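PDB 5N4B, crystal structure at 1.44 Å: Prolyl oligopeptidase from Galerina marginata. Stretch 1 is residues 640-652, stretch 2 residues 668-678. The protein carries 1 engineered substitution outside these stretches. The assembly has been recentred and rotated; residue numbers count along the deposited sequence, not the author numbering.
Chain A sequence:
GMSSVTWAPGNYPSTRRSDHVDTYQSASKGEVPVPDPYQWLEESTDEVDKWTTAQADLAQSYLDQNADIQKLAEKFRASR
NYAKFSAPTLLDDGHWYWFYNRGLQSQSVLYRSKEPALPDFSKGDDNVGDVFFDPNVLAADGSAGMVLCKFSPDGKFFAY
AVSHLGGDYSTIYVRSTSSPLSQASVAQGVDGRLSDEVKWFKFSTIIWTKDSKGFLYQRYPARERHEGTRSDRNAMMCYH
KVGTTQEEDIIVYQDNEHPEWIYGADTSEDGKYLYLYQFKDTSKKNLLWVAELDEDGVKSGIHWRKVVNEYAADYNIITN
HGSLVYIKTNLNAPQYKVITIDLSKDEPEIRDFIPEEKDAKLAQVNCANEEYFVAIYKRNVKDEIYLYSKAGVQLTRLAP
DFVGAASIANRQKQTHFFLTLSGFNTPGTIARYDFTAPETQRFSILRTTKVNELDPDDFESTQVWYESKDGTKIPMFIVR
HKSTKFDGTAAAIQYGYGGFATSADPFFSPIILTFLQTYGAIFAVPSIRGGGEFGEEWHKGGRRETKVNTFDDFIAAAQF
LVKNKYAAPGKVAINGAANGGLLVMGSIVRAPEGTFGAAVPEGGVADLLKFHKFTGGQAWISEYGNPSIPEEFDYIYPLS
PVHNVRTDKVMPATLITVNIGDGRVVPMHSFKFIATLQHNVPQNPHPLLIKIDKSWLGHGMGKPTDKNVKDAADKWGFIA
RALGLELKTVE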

ATOM      1  N   SER A 640      17.292 -13.613  -9.714  1.00 13.60           N
ATOM      2  CA  SER A 640      15.940 -14.192  -9.698  1.00 12.79           C
ATOM      3  C   SER A 640      15.875 -15.356  -8.727  1.00 14.08           C
ATOM      4  O   SER A 640      16.587 -16.344  -8.944  1.00 13.82           O
ATOM      5  CB  SER A 640      15.677 -14.743 -11.067  1.00 15.59           C
ATOM      6  OG  SER A 640      14.389 -15.299 -11.114  1.00 14.46           O
ATOM      7  N   PRO A 641      15.061 -15.318  -7.680  1.00 11.58           N
ATOM      8  CA  PRO A 641      15.144 -16.383  -6.663  1.00 12.18           C
ATOM      9  C   PRO A 641      14.862 -17.762  -7.213  1.00 11.99           C
ATOM     10  O   PRO A 641      15.553 -18.712  -6.840  1.00 13.89           O
ATOM     11  CB  PRO A 641      14.119 -15.921  -5.598  1.00 12.47           C
ATOM     12  CG  PRO A 641      14.120 -14.419  -5.751  1.00 13.40           C
ATOM     13  CD  PRO A 641      14.291 -14.156  -7.213  1.00 11.42           C
ATOM     14  N   VAL A 642      13.893 -17.903  -8.106  1.00 11.83           N
ATOM     15  CA  VAL A 642      13.542 -19.212  -8.659  1.00 13.98           C
ATOM     16  C   VAL A 642      14.699 -19.820  -9.420  1.00 13.70           C
ATOM     17  O   VAL A 642      14.732 -21.038  -9.582  1.00 15.84           O
ATOM     18  CB  VAL A 642      12.320 -19.019  -9.581  1.00 14.31           C
ATOM     19  CG1 VAL A 642      12.131 -20.168 -10.562  1.00 20.53           C
ATOM     20  CG2 VAL A 642      11.030 -18.831  -8.751  1.00 15.82           C
ATOM     21  N   HIS A 643      15.644 -19.013  -9.887  1.00 13.36           N
ATOM     22  CA  HIS A 643      16.750 -19.485 -10.715  1.00 14.06           C
ATOM     23  C   HIS A 643      18.081 -19.584  -9.998  1.00 14.46           C
ATOM     24  O   HIS A 643      19.075 -19.896 -10.655  1.00 18.00           O
ATOM     25  CB  HIS A 643      16.871 -18.609 -11.954  1.00 15.15           C
ATOM     26  CG  HIS A 643      15.608 -18.585 -12.733  1.00 14.38           C
ATOM     27  ND1 HIS A 643      14.665 -17.583 -12.617  1.00 14.98           N
ATOM     28  CD2 HIS A 643      15.067 -19.518 -13.549  1.00 15.93           C
ATOM     29  CE1 HIS A 643      13.614 -17.893 -13.341  1.00 14.74           C
ATOM     30  NE2 HIS A 643      13.834 -19.063 -13.926  1.00 15.81           N
ATOM     31  N   ASN A 644      18.125 -19.355  -8.683  1.00 13.91           N
ATOM     32  CA  ASN A 644      19.377 -19.329  -7.953  1.00 14.23           C
ATOM     33  C   ASN A 644      19.393 -20.216  -6.721  1.00 15.07           C
ATOM     34  O   ASN A 644      20.263 -20.058  -5.861  1.00 17.49           O
ATOM     35  CB  ASN A 644      19.760 -17.891  -7.661  1.00 15.91           C
ATOM     36  CG  ASN A 644      20.233 -17.202  -8.914  1.00 17.75           C
ATOM     37  OD1 ASN A 644      21.392 -17.375  -9.345  1.00 18.02           O
ATOM     38  ND2 ASN A 644      19.333 -16.496  -9.587  1.00 14.90           N
ATOM     39  N   VAL A 645      18.450 -21.145  -6.597  1.00 15.69           N
ATOM     40  CA  VAL A 645      18.439 -22.080  -5.472  1.00 14.51           C
ATOM     41  C   VAL A 645      19.560 -23.087  -5.665  1.00 14.02           C
ATOM     42  O   VAL A 645      19.807 -23.536  -6.781  1.00 18.70           O
ATOM     43  CB  VAL A 645      17.073 -22.774  -5.371  1.00 15.08           C
ATOM     44  CG1 VAL A 645      17.100 -23.770  -4.241  1.00 16.15           C
ATOM     45  CG2 VAL A 645      15.965 -21.763  -5.190  1.00 15.51           C
ATOM     46  N   ARG A 646      20.299 -23.361  -4.597  1.00 16.38           N
ATOM     47  CA  ARG A 646      21.416 -24.300  -4.594  1.00 16.22           C
ATOM     48  C   ARG A 646      21.015 -25.557  -3.840  1.00 15.34           C
ATOM     49  O   ARG A 646      19.985 -25.632  -3.187  1.00 16.81           O
ATOM     50  CB  ARG A 646      22.634 -23.660  -3.915  1.00 17.11           C
ATOM     51  CG  ARG A 646      23.165 -22.427  -4.578  1.00 16.78           C
ATOM     52  CD  ARG A 646      24.363 -21.853  -3.798  1.00 21.05           C
ATOM     53  NE  ARG A 646      25.527 -22.756  -3.766  1.00 20.96           N
ATOM     54  CZ  ARG A 646      26.547 -22.718  -4.621  1.00 28.86           C
ATOM     55  NH1 ARG A 646      26.586 -21.810  -5.581  1.00 32.06           N
ATOM     56  NH2 ARG A 646      27.560 -23.568  -4.486  1.00 27.84           N
ATOM     57  N   THR A 647      21.886 -26.567  -3.935  1.00 16.09           N
ATOM     58  CA  THR A 647      21.670 -27.827  -3.242  1.00 16.94           C
ATOM     59  C   THR A 647      22.493 -27.961  -1.982  1.00 17.33           C
ATOM     60  O   THR A 647      22.450 -29.023  -1.350  1.00 18.87           O
ATOM     61  CB  THR A 647      21.975 -29.033  -4.136  1.00 16.79           C
ATOM     62  OG1 THR A 647      23.337 -29.007  -4.590  1.00 17.28           O
ATOM     63  CG2 THR A 647      21.049 -29.121  -5.314  1.00 19.21           C
ATOM     64  N   ASP A 648      23.370 -27.000  -1.689  1.00 17.11           N
ATOM     65  CA  ASP A 648      24.384 -27.143  -0.646  1.00 16.27           C
ATOM     66  C   ASP A 648      24.244 -26.159   0.510  1.00 19.32           C
ATOM     67  O   ASP A 648      25.182 -26.058   1.312  1.00 19.94           O
ATOM     68  CB  ASP A 648      25.791 -27.084  -1.251  1.00 18.16           C
ATOM     69  CG  ASP A 648      26.124 -25.757  -1.860  1.00 17.81           C
ATOM     70  OD1 ASP A 648      25.229 -24.857  -1.971  1.00 18.94           O
ATOM     71  OD2 ASP A 648      27.298 -25.633  -2.367  1.00 20.60           O
ATOM     72  N   LYS A 649      23.156 -25.378   0.580  1.00 16.05           N
ATOM     73  CA  LYS A 649      22.979 -24.407   1.660  1.00 17.45           C
ATOM     74  C   LYS A 649      21.739 -24.766   2.473  1.00 15.19           C
ATOM     75  O   LYS A 649      20.655 -24.931   1.905  1.00 16.94           O
ATOM     76  CB  LYS A 649      22.834 -22.997   1.077  1.00 18.01           C
ATOM     77  CG  LYS A 649      22.746 -21.891   2.067  1.00 22.59           C
ATOM     78  CD  LYS A 649      22.533 -20.489   1.426  1.00 28.15           C
ATOM     79  CE  LYS A 649      23.757 -19.976   0.759  1.00 24.32           C
ATOM     80  NZ  LYS A 649      23.545 -18.587   0.322  1.00 21.24           N
ATOM     81  N   VAL A 650      21.885 -24.814   3.798  1.00 16.00           N
ATOM     82  CA  VAL A 650      20.738 -25.009   4.677  1.00 14.24           C
ATOM     83  C   VAL A 650      19.874 -23.752   4.624  1.00 14.85           C
ATOM     84  O   VAL A 650      20.381 -22.630   4.783  1.00 16.25           O
ATOM     85  CB  VAL A 650      21.198 -25.336   6.101  1.00 15.86           C
ATOM     86  CG1 VAL A 650      20.025 -25.334   7.059  1.00 20.32           C
ATOM     87  CG2 VAL A 650      21.897 -26.708   6.162  1.00 19.46           C
ATOM     88  N   MET A 651      18.568 -23.932   4.377  1.00 13.81           N
ATOM     89  CA  MET A 651      17.596 -22.850   4.367  1.00 14.44           C
ATOM     90  C   MET A 651      16.956 -22.700   5.740  1.00 14.44           C
ATOM     91  O   MET A 651      16.684 -23.695   6.409  1.00 13.46           O
ATOM     92  CB  MET A 651      16.499 -23.103   3.333  1.00 15.03           C
ATOM     93  CG  MET A 651      16.923 -22.978   1.898  1.00 16.86           C
ATOM     94  SD  MET A 651      17.324 -21.247   1.438  1.00 20.98           S
ATOM     95  CE  MET A 651      19.048 -21.569   1.376  1.00 24.58           C
ATOM     96  N   PRO A 652      16.661 -21.471   6.171  1.00 12.10           N
ATOM     97  CA  PRO A 652      15.873 -21.301   7.387  1.00 12.20           C
ATOM     98  C   PRO A 652      14.484 -21.874   7.209  1.00 11.50           C
ATOM     99  O   PRO A 652      13.966 -21.969   6.102  1.00 12.61           O
ATOM    100  CB  PRO A 652      15.785 -19.768   7.544  1.00 12.62           C
ATOM    101  CG  PRO A 652      15.868 -19.268   6.157  1.00 14.52           C
ATOM    102  CD  PRO A 652      16.842 -20.213   5.450  1.00 13.05           C
TER
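Stretch 2 668-678: MHSFKFIATLQ

Stretch 2 is helical throughout, with i to i+4 backbone hydrogen bonds from K672 N to M668 O (2.9 Å) onward, and it packs against an irregular stretch 1. From V642 to V645 the two stretches run in the same direction: V642 lies beside F673 (CA to CA 5.1 Å) and V645 beside L677 (CA to CA 6.7 Å). No hydrogen bond links the two stretches; they bury 397 Å², and their side-chain to side-chain contacts are apolar.

V642, with chi1 t, sets CG2 against the helix, 3.9 Å from F673 N and 4.0 Å from K672 CB. The CA-to-CB bond of F673 points sideways, but its t rotamer (chi1 -173°) brings the ring nearer, so that CE1 lies 3.7 Å from P641 CB and 3.9 Å from V645 CG2. V645, also t, has its CA-to-CB bond toward the helix; both methyls lie near T676 and L677, closest at CG2 to T676 CG2 (3.8 Å) and CG1 to L677 CD2 (4.0 Å). T676 adopts m, which lets OG1 hydrogen-bond to K672 O (2.7 Å) while CG2 faces stretch 1, 3.8 Å from V642 O. L677, m,t, extends CD2 to M651 CG (4.1 Å).

Behind this surface, N644 ND2 donates to S640 O (2.8 Å) and S640 OG pairs with H643 ND1 (2.7 Å), bracing the turn that carries V642.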

ATOM      1  N   MET A 668       1.820 -18.162  -8.904  1.00 11.86           N
ATOM      2  CA  MET A 668       2.812 -19.046  -9.514  1.00 12.30           C
ATOM      3  C   MET A 668       4.224 -18.691  -9.100  1.00 10.43           C
ATOM      4  O   MET A 668       5.059 -19.572  -9.035  1.00 13.48           O
ATOM      5  CB  MET A 668       2.676 -19.033 -11.037  1.00 13.01           C
ATOM      6  CG  MET A 668       3.167 -17.803 -11.726  1.00 15.84           C
ATOM      7  SD  MET A 668       4.925 -17.918 -12.138  1.00 16.61           S
ATOM      8  CE  MET A 668       5.282 -16.264 -12.705  1.00 21.20           C
ATOM      9  N   HIS A 669       4.496 -17.427  -8.770  1.00 10.67           N
ATOM     10  CA  HIS A 669       5.820 -17.030  -8.325  1.00 11.39           C
ATOM     11  C   HIS A 669       6.223 -17.857  -7.103  1.00 11.00           C
ATOM     12  O   HIS A 669       7.273 -18.507  -7.076  1.00 11.70           O
ATOM     13  CB  HIS A 669       5.784 -15.548  -7.961  1.00 11.90           C
ATOM     14  CG  HIS A 669       5.845 -14.635  -9.125  1.00 11.30           C
ATOM     15  ND1 HIS A 669       7.008 -14.396  -9.837  1.00 11.93           N
ATOM     16  CD2 HIS A 669       4.880 -13.887  -9.708  1.00 11.53           C
ATOM     17  CE1 HIS A 669       6.751 -13.542 -10.803  1.00 13.24           C
ATOM     18  NE2 HIS A 669       5.466 -13.216 -10.752  1.00 11.91           N
ATOM     19  N   SER A 670       5.416 -17.774  -6.048  1.00 11.41           N
ATOM     20  CA  SER A 670       5.646 -18.547  -4.849  1.00  9.37           C
ATOM     21  C   SER A 670       5.577 -20.052  -5.099  1.00  9.67           C
ATOM     22  O   SER A 670       6.322 -20.821  -4.483  1.00 11.14           O
ATOM     23  CB  SER A 670       4.595 -18.219  -3.810  1.00 10.47           C
ATOM     24  OG  SER A 670       4.824 -16.942  -3.261  1.00 12.47           O
ATOM     25  N   PHE A 671       4.651 -20.507  -5.950  1.00 10.80           N
ATOM     26  CA  PHE A 671       4.557 -21.949  -6.229  1.00 10.43           C
ATOM     27  C   PHE A 671       5.862 -22.483  -6.839  1.00 11.15           C
ATOM     28  O   PHE A 671       6.377 -23.536  -6.421  1.00 11.88           O
ATOM     29  CB  PHE A 671       3.396 -22.263  -7.171  1.00 10.48           C
ATOM     30  CG  PHE A 671       2.043 -21.982  -6.653  1.00 11.84           C
ATOM     31  CD1 PHE A 671       1.802 -21.672  -5.318  1.00 12.86           C
ATOM     32  CD2 PHE A 671       0.954 -22.017  -7.541  1.00 14.83           C
ATOM     33  CE1 PHE A 671       0.487 -21.414  -4.891  1.00 12.57           C
ATOM     34  CE2 PHE A 671      -0.320 -21.764  -7.110  1.00 15.73           C
ATOM     35  CZ  PHE A 671      -0.549 -21.455  -5.783  1.00 14.54           C
ATOM     36  N   LYS A 672       6.401 -21.777  -7.826  1.00 11.67           N
ATOM     37  CA  LYS A 672       7.652 -22.223  -8.411  1.00 13.10           C
ATOM     38  C   LYS A 672       8.768 -22.179  -7.385  1.00 12.99           C
ATOM     39  O   LYS A 672       9.615 -23.072  -7.335  1.00 13.25           O
ATOM     40  CB  LYS A 672       8.024 -21.382  -9.618  1.00 14.16           C
ATOM     41  CG  LYS A 672       7.159 -21.599 -10.839  1.00 16.58           C
ATOM     42  CD  LYS A 672       7.779 -20.855 -12.030  1.00 21.39           C
ATOM     43  CE  LYS A 672       6.876 -20.918 -13.184  1.00 22.25           C
ATOM     44  NZ  LYS A 672       7.478 -20.150 -14.267  1.00 18.97           N
ATOM     45  N   PHE A 673       8.807 -21.129  -6.572  1.00 12.02           N
ATOM     46  CA  PHE A 673       9.890 -21.015  -5.607  1.00 11.06           C
ATOM     47  C   PHE A 673       9.858 -22.169  -4.612  1.00 11.04           C
ATOM     48  O   PHE A 673      10.889 -22.806  -4.363  1.00 12.29           O
ATOM     49  CB  PHE A 673       9.908 -19.644  -4.935  1.00 10.44           C
ATOM     50  CG  PHE A 673      11.095 -19.424  -4.055  1.00 11.08           C
ATOM     51  CD1 PHE A 673      12.348 -19.292  -4.629  1.00 11.98           C
ATOM     52  CD2 PHE A 673      10.965 -19.404  -2.694  1.00 11.88           C
ATOM     53  CE1 PHE A 673      13.464 -19.071  -3.847  1.00 13.61           C
ATOM     54  CE2 PHE A 673      12.087 -19.184  -1.888  1.00 12.60           C
ATOM     55  CZ  PHE A 673      13.336 -19.044  -2.488  1.00 10.51           C
ATOM     56  N   ILE A 674       8.693 -22.466  -4.034  1.00 10.46           N
ATOM     57  CA  ILE A 674       8.616 -23.523  -3.020  1.00 10.69           C
ATOM     58  C   ILE A 674       8.878 -24.891  -3.655  1.00 12.64           C
ATOM     59  O   ILE A 674       9.544 -25.752  -3.065  1.00 13.00           O
ATOM     60  CB  ILE A 674       7.319 -23.476  -2.200  1.00 11.43           C
ATOM     61  CG1 ILE A 674       7.407 -24.320  -0.912  1.00 14.12           C
ATOM     62  CG2 ILE A 674       6.162 -23.938  -3.036  1.00 12.11           C
ATOM     63  CD1 ILE A 674       8.439 -23.837   0.071  1.00 18.47           C
ATOM     64  N   ALA A 675       8.393 -25.113  -4.874  1.00 10.76           N
ATOM     65  CA  ALA A 675       8.677 -26.391  -5.529  1.00 12.93           C
ATOM     66  C   ALA A 675      10.170 -26.559  -5.781  1.00 12.08           C
ATOM     67  O   ALA A 675      10.717 -27.664  -5.651  1.00 14.21           O
ATOM     68  CB  ALA A 675       7.883 -26.460  -6.835  1.00 13.35           C
ATOM     69  N   THR A 676      10.840 -25.466  -6.140  1.00 12.31           N
ATOM     70  CA  THR A 676      12.274 -25.493  -6.388  1.00 13.46           C
ATOM     71  C   THR A 676      13.056 -25.712  -5.094  1.00 12.96           C
ATOM     72  O   THR A 676      14.024 -26.480  -5.063  1.00 14.42           O
ATOM     73  CB  THR A 676      12.673 -24.193  -7.108  1.00 14.09           C
ATOM     74  OG1 THR A 676      11.950 -24.101  -8.341  1.00 14.24           O
ATOM     75  CG2 THR A 676      14.119 -24.162  -7.443  1.00 16.19           C
ATOM     76  N   LEU A 677      12.654 -25.062  -4.002  1.00 12.76           N
ATOM     77  CA  LEU A 677      13.290 -25.327  -2.726  1.00 13.17           C
ATOM     78  C   LEU A 677      13.141 -26.783  -2.345  1.00 12.48           C
ATOM     79  O   LEU A 677      14.106 -27.428  -1.920  1.00 14.59           O
ATOM     80  CB  LEU A 677      12.674 -24.470  -1.633  1.00 13.20           C
ATOM     81  CG  LEU A 677      13.011 -22.996  -1.530  1.00 13.35           C
ATOM     82  CD1 LEU A 677      12.251 -22.365  -0.380  1.00 16.57           C
ATOM     83  CD2 LEU A 677      14.513 -22.818  -1.361  1.00 16.89           C
ATOM     84  N   GLN A 678      11.916 -27.300  -2.415  1.00 12.07           N
ATOM     85  CA  GLN A 678      11.660 -28.678  -1.992  1.00 11.99           C
ATOM     86  C   GLN A 678      12.349 -29.689  -2.863  1.00 15.06           C
ATOM     87  O   GLN A 678      12.702 -30.755  -2.361  1.00 15.63           O
ATOM     88  CB  GLN A 678      10.149 -28.947  -1.897  1.00 15.21           C
ATOM     89  CG  GLN A 678       9.440 -28.132  -0.819  1.00 11.96           C
ATOM     90  CD  GLN A 678       7.912 -28.320  -0.816  1.00 14.22           C
ATOM     91  OE1 GLN A 678       7.341 -28.998  -1.689  1.00 15.67           O
ATOM     92  NE2 GLN A 678       7.233 -27.715   0.166  1.00 12.74           N
TER